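Local atomic coordinates of glutaredoxin-2 (Vaccinia virus, PDB entry 2G2Q), a protein that passes disulfide bonds from a membrane-associated viral partner to virion membrane proteins in the cytoplasm, a thiol-disulfide transfer needed for virion morphogenesis and virus replication. Residues D21-L26 / Y30-V35; S67-S72 / L92-T97. One frame throughout, in Å; residues are numbered along the deposited sequence.

Interaction 1: residues D21-L26 / Y30-V35. With SO4 (sulfate ion), chain D.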
ATOM      1  N   ASP A  21     -10.587  -1.324   0.508  1.00 32.61           N
ATOM      2  CA  ASP A  21     -11.950  -1.361  -0.004  1.00 32.94           C
ATOM      3  C   ASP A  21     -11.999  -1.631  -1.494  1.00 32.94           C
ATOM      4  O   ASP A  21     -12.735  -2.510  -1.939  1.00 32.79           O
ATOM      5  CB  ASP A  21     -12.686  -0.074   0.317  1.00 32.90           C
ATOM      6  CG  ASP A  21     -13.322  -0.107   1.678  1.00 34.96           C
ATOM      7  OD1 ASP A  21     -12.763  -0.766   2.586  1.00 37.11           O
ATOM      8  OD2 ASP A  21     -14.398   0.511   1.841  1.00 37.38           O
ATOM      9  N   ALA A  22     -11.202  -0.874  -2.250  1.00 33.05           N
ATOM     10  CA  ALA A  22     -11.100  -1.024  -3.693  1.00 33.00           C
ATOM     11  C   ALA A  22     -10.589  -2.417  -4.025  1.00 33.24           C
ATOM     12  O   ALA A  22     -11.108  -3.088  -4.921  1.00 33.22           O
ATOM     13  CB  ALA A  22     -10.166   0.024  -4.264  1.00 32.88           C
ATOM     14  N   VAL A  23      -9.576  -2.853  -3.285  1.00 33.42           N
ATOM     15  CA  VAL A  23      -8.971  -4.156  -3.527  1.00 34.10           C
ATOM     16  C   VAL A  23      -9.939  -5.313  -3.207  1.00 34.37           C
ATOM     17  O   VAL A  23      -9.830  -6.396  -3.789  1.00 34.38           O
ATOM     18  CB  VAL A  23      -7.622  -4.291  -2.802  1.00 34.14           C
ATOM     19  CG1 VAL A  23      -7.003  -5.636  -3.071  1.00 34.84           C
ATOM     20  CG2 VAL A  23      -6.666  -3.192  -3.273  1.00 33.77           C
ATOM     21  N   GLU A  24     -10.913  -5.059  -2.330  1.00 34.74           N
ATOM     22  CA  GLU A  24     -11.939  -6.057  -2.001  1.00 35.21           C
ATOM     23  C   GLU A  24     -12.825  -6.421  -3.188  1.00 34.99           C
ATOM     24  O   GLU A  24     -13.354  -7.534  -3.260  1.00 34.97           O
ATOM     25  CB  GLU A  24     -12.815  -5.598  -0.833  1.00 35.61           C
ATOM     26  CG  GLU A  24     -12.185  -5.790   0.544  1.00 38.20           C
ATOM     27  CD  GLU A  24     -12.072  -7.254   0.956  1.00 40.83           C
ATOM     28  OE1 GLU A  24     -13.107  -7.961   0.935  1.00 42.66           O
ATOM     29  OE2 GLU A  24     -10.948  -7.691   1.312  1.00 41.74           O
ATOM     30  N   GLU A  25     -12.988  -5.487  -4.120  1.00 34.79           N
ATOM     31  CA  GLU A  25     -13.802  -5.741  -5.304  1.00 34.54           C
ATOM     32  C   GLU A  25     -13.145  -6.769  -6.233  1.00 33.99           C
ATOM     33  O   GLU A  25     -13.762  -7.259  -7.168  1.00 34.03           O
ATOM     34  CB  GLU A  25     -14.115  -4.425  -6.010  1.00 34.73           C
ATOM     35  CG  GLU A  25     -15.103  -3.581  -5.204  1.00 36.96           C
ATOM     36  CD  GLU A  25     -15.153  -2.117  -5.621  1.00 38.85           C
ATOM     37  OE1 GLU A  25     -16.269  -1.549  -5.681  1.00 39.99           O
ATOM     38  OE2 GLU A  25     -14.080  -1.536  -5.881  1.00 39.16           O
ATOM     39  N   LEU A  26     -11.899  -7.117  -5.933  1.00 33.83           N
ATOM     40  CA  LEU A  26     -11.158  -8.121  -6.698  1.00 33.22           C
ATOM     41  C   LEU A  26     -11.032  -9.455  -5.943  1.00 32.93           C
ATOM     42  O   LEU A  26     -10.188 -10.280  -6.297  1.00 33.05           O
ATOM     43  CB  LEU A  26      -9.761  -7.584  -7.068  1.00 33.12           C
ATOM     44  CG  LEU A  26      -9.626  -6.226  -7.784  1.00 32.68           C
ATOM     45  CD1 LEU A  26      -8.150  -5.853  -7.953  1.00 31.08           C
ATOM     46  CD2 LEU A  26     -10.342  -6.208  -9.138  1.00 30.87           C
ATOM     47  N   TYR A  30      -8.384 -12.614  -6.204  1.00 31.94           N
ATOM     48  CA  TYR A  30      -7.260 -12.758  -5.286  1.00 31.37           C
ATOM     49  C   TYR A  30      -7.701 -12.953  -3.854  1.00 31.38           C
ATOM     50  O   TYR A  30      -8.697 -12.369  -3.416  1.00 31.04           O
ATOM     51  CB  TYR A  30      -6.362 -11.522  -5.324  1.00 31.25           C
ATOM     52  CG  TYR A  30      -5.777 -11.175  -6.667  1.00 30.66           C
ATOM     53  CD1 TYR A  30      -6.389 -10.233  -7.483  1.00 29.27           C
ATOM     54  CD2 TYR A  30      -4.594 -11.772  -7.113  1.00 31.06           C
ATOM     55  CE1 TYR A  30      -5.851  -9.894  -8.710  1.00 29.54           C
ATOM     56  CE2 TYR A  30      -4.046 -11.433  -8.341  1.00 29.31           C
ATOM     57  CZ  TYR A  30      -4.686 -10.493  -9.131  1.00 29.53           C
ATOM     58  OH  TYR A  30      -4.165 -10.150 -10.358  1.00 30.88           O
ATOM     59  N   ASP A  31      -6.949 -13.776  -3.127  1.00 31.47           N
ATOM     60  CA  ASP A  31      -6.967 -13.736  -1.664  1.00 31.72           C
ATOM     61  C   ASP A  31      -6.259 -12.449  -1.216  1.00 31.69           C
ATOM     62  O   ASP A  31      -5.342 -11.967  -1.880  1.00 31.43           O
ATOM     63  CB  ASP A  31      -6.268 -14.962  -1.065  1.00 31.75           C
ATOM     64  CG  ASP A  31      -7.019 -16.250  -1.322  1.00 33.27           C
ATOM     65  OD1 ASP A  31      -8.261 -16.200  -1.489  1.00 34.24           O
ATOM     66  OD2 ASP A  31      -6.368 -17.325  -1.364  1.00 35.83           O
ATOM     67  N   ILE A  32      -6.703 -11.894  -0.094  1.00 31.71           N
ATOM     68  CA  ILE A  32      -6.185 -10.622   0.409  1.00 31.47           C
ATOM     69  C   ILE A  32      -5.721 -10.780   1.851  1.00 31.17           C
ATOM     70  O   ILE A  32      -6.416 -11.393   2.674  1.00 31.02           O
ATOM     71  CB  ILE A  32      -7.262  -9.507   0.338  1.00 31.48           C
ATOM     72  CG1 ILE A  32      -7.702  -9.300  -1.113  1.00 32.13           C
ATOM     73  CG2 ILE A  32      -6.735  -8.203   0.928  1.00 31.36           C
ATOM     74  CD1 ILE A  32      -9.105  -8.740  -1.261  1.00 33.50           C
ATOM     75  N   LEU A  33      -4.539 -10.240   2.137  1.00 30.61           N
ATOM     76  CA  LEU A  33      -4.014 -10.202   3.489  1.00 30.77           C
ATOM     77  C   LEU A  33      -3.508  -8.809   3.785  1.00 30.42           C
ATOM     78  O   LEU A  33      -3.007  -8.120   2.880  1.00 29.93           O
ATOM     79  CB  LEU A  33      -2.865 -11.184   3.677  1.00 31.23           C
ATOM     80  CG  LEU A  33      -3.096 -12.682   3.593  1.00 32.21           C
ATOM     81  CD1 LEU A  33      -1.727 -13.313   3.694  1.00 35.37           C
ATOM     82  CD2 LEU A  33      -4.011 -13.208   4.693  1.00 31.10           C
ATOM     83  N   HIS A  34      -3.654  -8.424   5.057  1.00 29.84           N
ATOM     84  CA  HIS A  34      -3.271  -7.117   5.580  1.00 30.05           C
ATOM     85  C   HIS A  34      -2.159  -7.260   6.575  1.00 29.84           C
ATOM     86  O   HIS A  34      -2.278  -8.000   7.561  1.00 29.34           O
ATOM     87  CB  HIS A  34      -4.465  -6.420   6.268  1.00 29.99           C
ATOM     88  CG  HIS A  34      -5.537  -6.038   5.313  1.00 31.77           C
ATOM     89  ND1 HIS A  34      -6.504  -6.926   4.895  1.00 33.25           N
ATOM     90  CD2 HIS A  34      -5.740  -4.896   4.609  1.00 33.38           C
ATOM     91  CE1 HIS A  34      -7.285  -6.336   4.005  1.00 34.80           C
ATOM     92  NE2 HIS A  34      -6.837  -5.107   3.808  1.00 35.51           N
ATOM     93  N   VAL A  35      -1.079  -6.538   6.319  1.00 29.61           N
ATOM     94  CA  VAL A  35      -0.059  -6.353   7.331  1.00 29.72           C
ATOM     95  C   VAL A  35      -0.236  -4.938   7.862  1.00 29.77           C
ATOM     96  O   VAL A  35      -0.198  -3.962   7.108  1.00 30.25           O
ATOM     97  CB  VAL A  35       1.358  -6.616   6.787  1.00 29.88           C
ATOM     98  CG1 VAL A  35       2.374  -6.738   7.921  1.00 28.32           C
ATOM     99  CG2 VAL A  35       1.367  -7.906   5.954  1.00 30.24           C
TER
HETATM  100  S   SO4 D 125      -1.872 -12.676 -11.583  1.00 57.10           S
HETATM  101  O1  SO4 D 125      -0.465 -12.996 -11.391  1.00 57.18           O
HETATM  102  O2  SO4 D 125      -2.087 -11.241 -11.402  1.00 57.82           O
HETATM  103  O3  SO4 D 125      -2.235 -13.056 -12.950  1.00 58.74           O
HETATM  104  O4  SO4 D 125      -2.686 -13.429 -10.629  1.00 56.05           O
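Leu-26 and Tyr-30 approach to 6.2 Å between their CA atoms, and Glu-24 and Ile-32 to 7.7 Å, as the chain leaves helix 14-24 and loops back into strand 30-36, outermost in this chain's sheet. This is the helix-to-strand return of the beta-alpha-beta unit made of strand 3-9, helix 14-24 and strand 30-36, part of the thioredoxin fold. One backbone hydrogen bond closes the turn: Tyr-30 N gives to Leu-26 O at 3.0 Å, lying in the carbonyl plane with a C=O...N angle of 160°.

Past the turn, Ile-32 does most of the work. Its CG1 stands anti to its own carbonyl carbon (chi1 -60°), and CD1 reaches across to the last turn of the helix. There CD1 lies 4.2 Å from CG1 of Val-23 and also touches that residue's backbone O. The Glu-24 chain bends at chi2 (-70°) and brings OE2 to 3.3 Å from the same Ile-32 CD1, a polar atom resting on a methyl. Further along, OE2 of Glu-24 is 5.5 Å from NE2 of His-34, too far for a bond; that nitrogen is hydrogen-bonded to Ser-20 instead.

Deeper in, Val-23 packs on Leu-5 of strand 3-9 and Leu-107 of helix 104-113. The Tyr-30 ring lies near Leu-26, CD1 to CB 4.3 Å, and also touches Ile-111. A sulfate, probably from the crystallisation liquor, is held by Asn-3, Lys-75 and Tyr-116 as well as by this tyrosine: Tyr-30 OH gives to sulfate O2 at 2.6 Å, at the ring edge and in the ring plane.

Interaction 2: residues S67-S72 / L92-T97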
ATOM      1  N   SER A  67       3.009   9.088   7.574  1.00 27.58           N
ATOM      2  CA  SER A  67       2.777   7.673   7.886  1.00 27.85           C
ATOM      3  C   SER A  67       1.373   7.233   7.475  1.00 28.01           C
ATOM      4  O   SER A  67       1.142   6.076   7.165  1.00 27.85           O
ATOM      5  CB  SER A  67       2.998   7.378   9.374  1.00 27.24           C
ATOM      6  OG  SER A  67       2.005   7.997  10.171  1.00 26.10           O
ATOM      7  N   ASN A  68       0.441   8.174   7.484  1.00 28.87           N
ATOM      8  CA  ASN A  68      -0.942   7.915   7.082  1.00 29.56           C
ATOM      9  C   ASN A  68      -1.098   7.625   5.619  1.00 29.91           C
ATOM     10  O   ASN A  68      -2.158   7.175   5.214  1.00 30.72           O
ATOM     11  CB  ASN A  68      -1.832   9.109   7.438  1.00 29.60           C
ATOM     12  CG  ASN A  68      -1.904   9.335   8.922  1.00 29.09           C
ATOM     13  OD1 ASN A  68      -2.082   8.398   9.691  1.00 28.53           O
ATOM     14  ND2 ASN A  68      -1.743  10.570   9.333  1.00 30.30           N
ATOM     15  N   TYR A  69      -0.051   7.882   4.837  1.00 29.87           N
ATOM     16  CA  TYR A  69      -0.107   7.726   3.384  1.00 30.32           C
ATOM     17  C   TYR A  69       0.848   6.669   2.866  1.00 30.47           C
ATOM     18  O   TYR A  69       1.180   6.682   1.695  1.00 30.44           O
ATOM     19  CB  TYR A  69       0.198   9.075   2.681  1.00 30.45           C
ATOM     20  CG  TYR A  69      -0.788  10.132   3.023  1.00 29.55           C
ATOM     21  CD1 TYR A  69      -1.951  10.296   2.286  1.00 29.67           C
ATOM     22  CD2 TYR A  69      -0.591  10.948   4.129  1.00 30.74           C
ATOM     23  CE1 TYR A  69      -2.898  11.289   2.639  1.00 29.35           C
ATOM     24  CE2 TYR A  69      -1.517  11.928   4.480  1.00 30.45           C
ATOM     25  CZ  TYR A  69      -2.667  12.081   3.735  1.00 29.87           C
ATOM     26  OH  TYR A  69      -3.564  13.064   4.105  1.00 33.16           O
ATOM     27  N   ILE A  70       1.353   5.824   3.763  1.00 31.20           N
ATOM     28  CA  ILE A  70       2.124   4.653   3.392  1.00 31.83           C
ATOM     29  C   ILE A  70       1.122   3.585   2.975  1.00 32.15           C
ATOM     30  O   ILE A  70       0.258   3.178   3.769  1.00 31.99           O
ATOM     31  CB  ILE A  70       2.915   4.059   4.599  1.00 32.31           C
ATOM     32  CG1 ILE A  70       3.795   5.092   5.312  1.00 33.04           C
ATOM     33  CG2 ILE A  70       3.702   2.798   4.189  1.00 32.76           C
ATOM     34  CD1 ILE A  70       4.596   5.982   4.425  1.00 33.78           C
ATOM     35  N   VAL A  71       1.206   3.143   1.732  1.00 32.47           N
ATOM     36  CA  VAL A  71       0.493   1.927   1.343  1.00 32.98           C
ATOM     37  C   VAL A  71       1.249   1.204   0.246  1.00 32.97           C
ATOM     38  O   VAL A  71       1.648   1.803  -0.753  1.00 33.61           O
ATOM     39  CB  VAL A  71      -1.018   2.184   0.999  1.00 33.65           C
ATOM     40  CG1 VAL A  71      -1.182   3.273  -0.086  1.00 33.26           C
ATOM     41  CG2 VAL A  71      -1.747   0.871   0.648  1.00 32.29           C
ATOM     42  N   SER A  72       1.482  -0.079   0.467  1.00 32.54           N
ATOM     43  CA  SER A  72       2.148  -0.902  -0.506  1.00 32.52           C
ATOM     44  C   SER A  72       1.401  -2.210  -0.711  1.00 31.52           C
ATOM     45  O   SER A  72       0.905  -2.821   0.245  1.00 31.41           O
ATOM     46  CB  SER A  72       3.587  -1.180  -0.066  1.00 33.53           C
ATOM     47  OG  SER A  72       4.268   0.034   0.194  1.00 36.49           O
ATOM     48  N   LEU A  92      -3.466   6.246  -7.764  1.00 31.36           N
ATOM     49  CA  LEU A  92      -3.696   7.020  -6.548  1.00 31.18           C
ATOM     50  C   LEU A  92      -3.707   8.522  -6.788  1.00 30.90           C
ATOM     51  O   LEU A  92      -2.907   9.036  -7.559  1.00 30.84           O
ATOM     52  CB  LEU A  92      -2.639   6.681  -5.490  1.00 30.96           C
ATOM     53  CG  LEU A  92      -2.959   5.620  -4.433  1.00 30.82           C
ATOM     54  CD1 LEU A  92      -4.028   4.633  -4.875  1.00 29.25           C
ATOM     55  CD2 LEU A  92      -1.675   4.897  -4.029  1.00 30.38           C
ATOM     56  N   ASP A  93      -4.627   9.213  -6.118  1.00 30.57           N
ATOM     57  CA  ASP A  93      -4.615  10.670  -6.060  1.00 30.32           C
ATOM     58  C   ASP A  93      -4.927  11.137  -4.634  1.00 29.88           C
ATOM     59  O   ASP A  93      -6.097  11.307  -4.273  1.00 29.38           O
ATOM     60  CB  ASP A  93      -5.606  11.272  -7.058  1.00 30.13           C
ATOM     61  CG  ASP A  93      -5.610  12.801  -7.032  1.00 31.45           C
ATOM     62  OD1 ASP A  93      -4.933  13.402  -6.161  1.00 31.43           O
ATOM     63  OD2 ASP A  93      -6.289  13.412  -7.891  1.00 33.20           O
ATOM     64  N   PHE A  94      -3.880  11.361  -3.842  1.00 29.61           N
ATOM     65  CA  PHE A  94      -4.038  11.753  -2.428  1.00 29.92           C
ATOM     66  C   PHE A  94      -4.658  13.163  -2.195  1.00 30.70           C
ATOM     67  O   PHE A  94      -4.933  13.551  -1.036  1.00 30.33           O
ATOM     68  CB  PHE A  94      -2.709  11.657  -1.689  1.00 29.32           C
ATOM     69  CG  PHE A  94      -2.159  10.254  -1.554  1.00 29.56           C
ATOM     70  CD1 PHE A  94      -3.004   9.136  -1.540  1.00 27.49           C
ATOM     71  CD2 PHE A  94      -0.784  10.061  -1.379  1.00 28.40           C
ATOM     72  CE1 PHE A  94      -2.489   7.854  -1.381  1.00 28.27           C
ATOM     73  CE2 PHE A  94      -0.252   8.776  -1.220  1.00 28.29           C
ATOM     74  CZ  PHE A  94      -1.111   7.669  -1.210  1.00 29.07           C
ATOM     75  N   THR A  95      -4.860  13.923  -3.275  1.00 31.17           N
ATOM     76  CA  THR A  95      -5.559  15.214  -3.189  1.00 32.33           C
ATOM     77  C   THR A  95      -7.067  15.014  -3.053  1.00 33.39           C
ATOM     78  O   THR A  95      -7.803  15.980  -2.917  1.00 33.53           O
ATOM     79  CB  THR A  95      -5.283  16.157  -4.403  1.00 31.98           C
ATOM     80  OG1 THR A  95      -5.873  15.615  -5.596  1.00 31.44           O
ATOM     81  CG2 THR A  95      -3.782  16.380  -4.613  1.00 31.78           C
ATOM     82  N   LYS A  96      -7.512  13.757  -3.066  1.00 34.97           N
ATOM     83  CA  LYS A  96      -8.939  13.422  -3.011  1.00 36.52           C
ATOM     84  C   LYS A  96      -9.342  12.830  -1.665  1.00 37.80           C
ATOM     85  O   LYS A  96      -8.534  12.153  -1.011  1.00 38.29           O
ATOM     86  CB  LYS A  96      -9.302  12.430  -4.123  1.00 36.33           C
ATOM     87  CG  LYS A  96      -8.916  12.855  -5.534  1.00 35.81           C
ATOM     88  CD  LYS A  96      -9.882  13.853  -6.119  1.00 34.89           C
ATOM     89  CE  LYS A  96      -9.408  14.366  -7.475  1.00 35.37           C
ATOM     90  NZ  LYS A  96     -10.271  15.489  -7.974  1.00 35.13           N
ATOM     91  N   THR A  97     -10.595  13.068  -1.268  1.00 39.36           N
ATOM     92  CA  THR A  97     -11.171  12.459  -0.054  1.00 40.82           C
ATOM     93  C   THR A  97     -12.523  11.762  -0.282  1.00 41.70           C
ATOM     94  O   THR A  97     -13.585  12.306   0.069  1.00 42.00           O
ATOM     95  CB  THR A  97     -11.324  13.477   1.103  1.00 40.84           C
ATOM     96  OG1 THR A  97     -11.736  14.745   0.575  1.00 40.96           O
ATOM     97  CG2 THR A  97     -10.016  13.626   1.872  1.00 41.07           C
TER
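Phe-94 reaches from the loop between strand 82-85 and helix 104-113 to Tyr-69, just ahead of strand 71-77, and the two rings form an edge-to-face pair. Their centroids are 5.2 Å apart and the planes stand at 55°, short of a perpendicular T.

Followed outward from CB, the Phe-94 side chain first turns its CG anti to its own carbonyl carbon (chi1 -66°), which carries the ring toward Tyr-69. CG meets Tyr-69 CD1 at 3.8 Å, and both ortho carbons, CD1 and CD2, touch that same atom. Tyr-69 CD1 therefore sits over one face of the phenylalanine, displaced toward the rim. Further out, CE2 lies 3.9 Å from Tyr-69 CB and is also close to the backbone O of that residue. At the tip, CZ comes to 3.8 Å from the same Tyr-69 O. The two side chains run past one another in opposite directions, so the far end of Phe-94 lies at the base of Tyr-69. A smaller apolar touch joins Val-71 CG1 to Leu-92 CD2 at 4.3 Å.

The loop carrying Phe-94 is shaped by a type I turn from Asp-93 to Lys-96, with an Asx turn on top: Asp-93 OD1 accepts from Thr-95 N at 2.9 Å, approached from above the carboxylate plane.

No hydrogen bond crosses between the segments. Ile-15 of helix 14-24 touches both aromatic residues, while Val-19 of that helix meets Val-71, so the contact lies against the helix where strand 71-77 enters the sheet.

Both contacts involve strands of one sheet and also helix 14-24: interaction 1 includes the helix's C-terminal turn, whereas interaction 2 packs against Ile-15 and Val-19, nearer its start. Interaction 1 is mostly buried and joins that helix to strand 30-36, its neighbour in sequence, with a backbone hydrogen bond and aliphatic packing. Interaction 2 is a surface contact between segments 20 residues apart; it brings a long loop to the start of the inner strand 71-77, relying on aromatic and apolar touches without a hydrogen bond across. The centres of interactions 1 and 2 are about 17 Å apart and the nearest atoms of interactions 1 and 2 about 7 Å, so they do not touch.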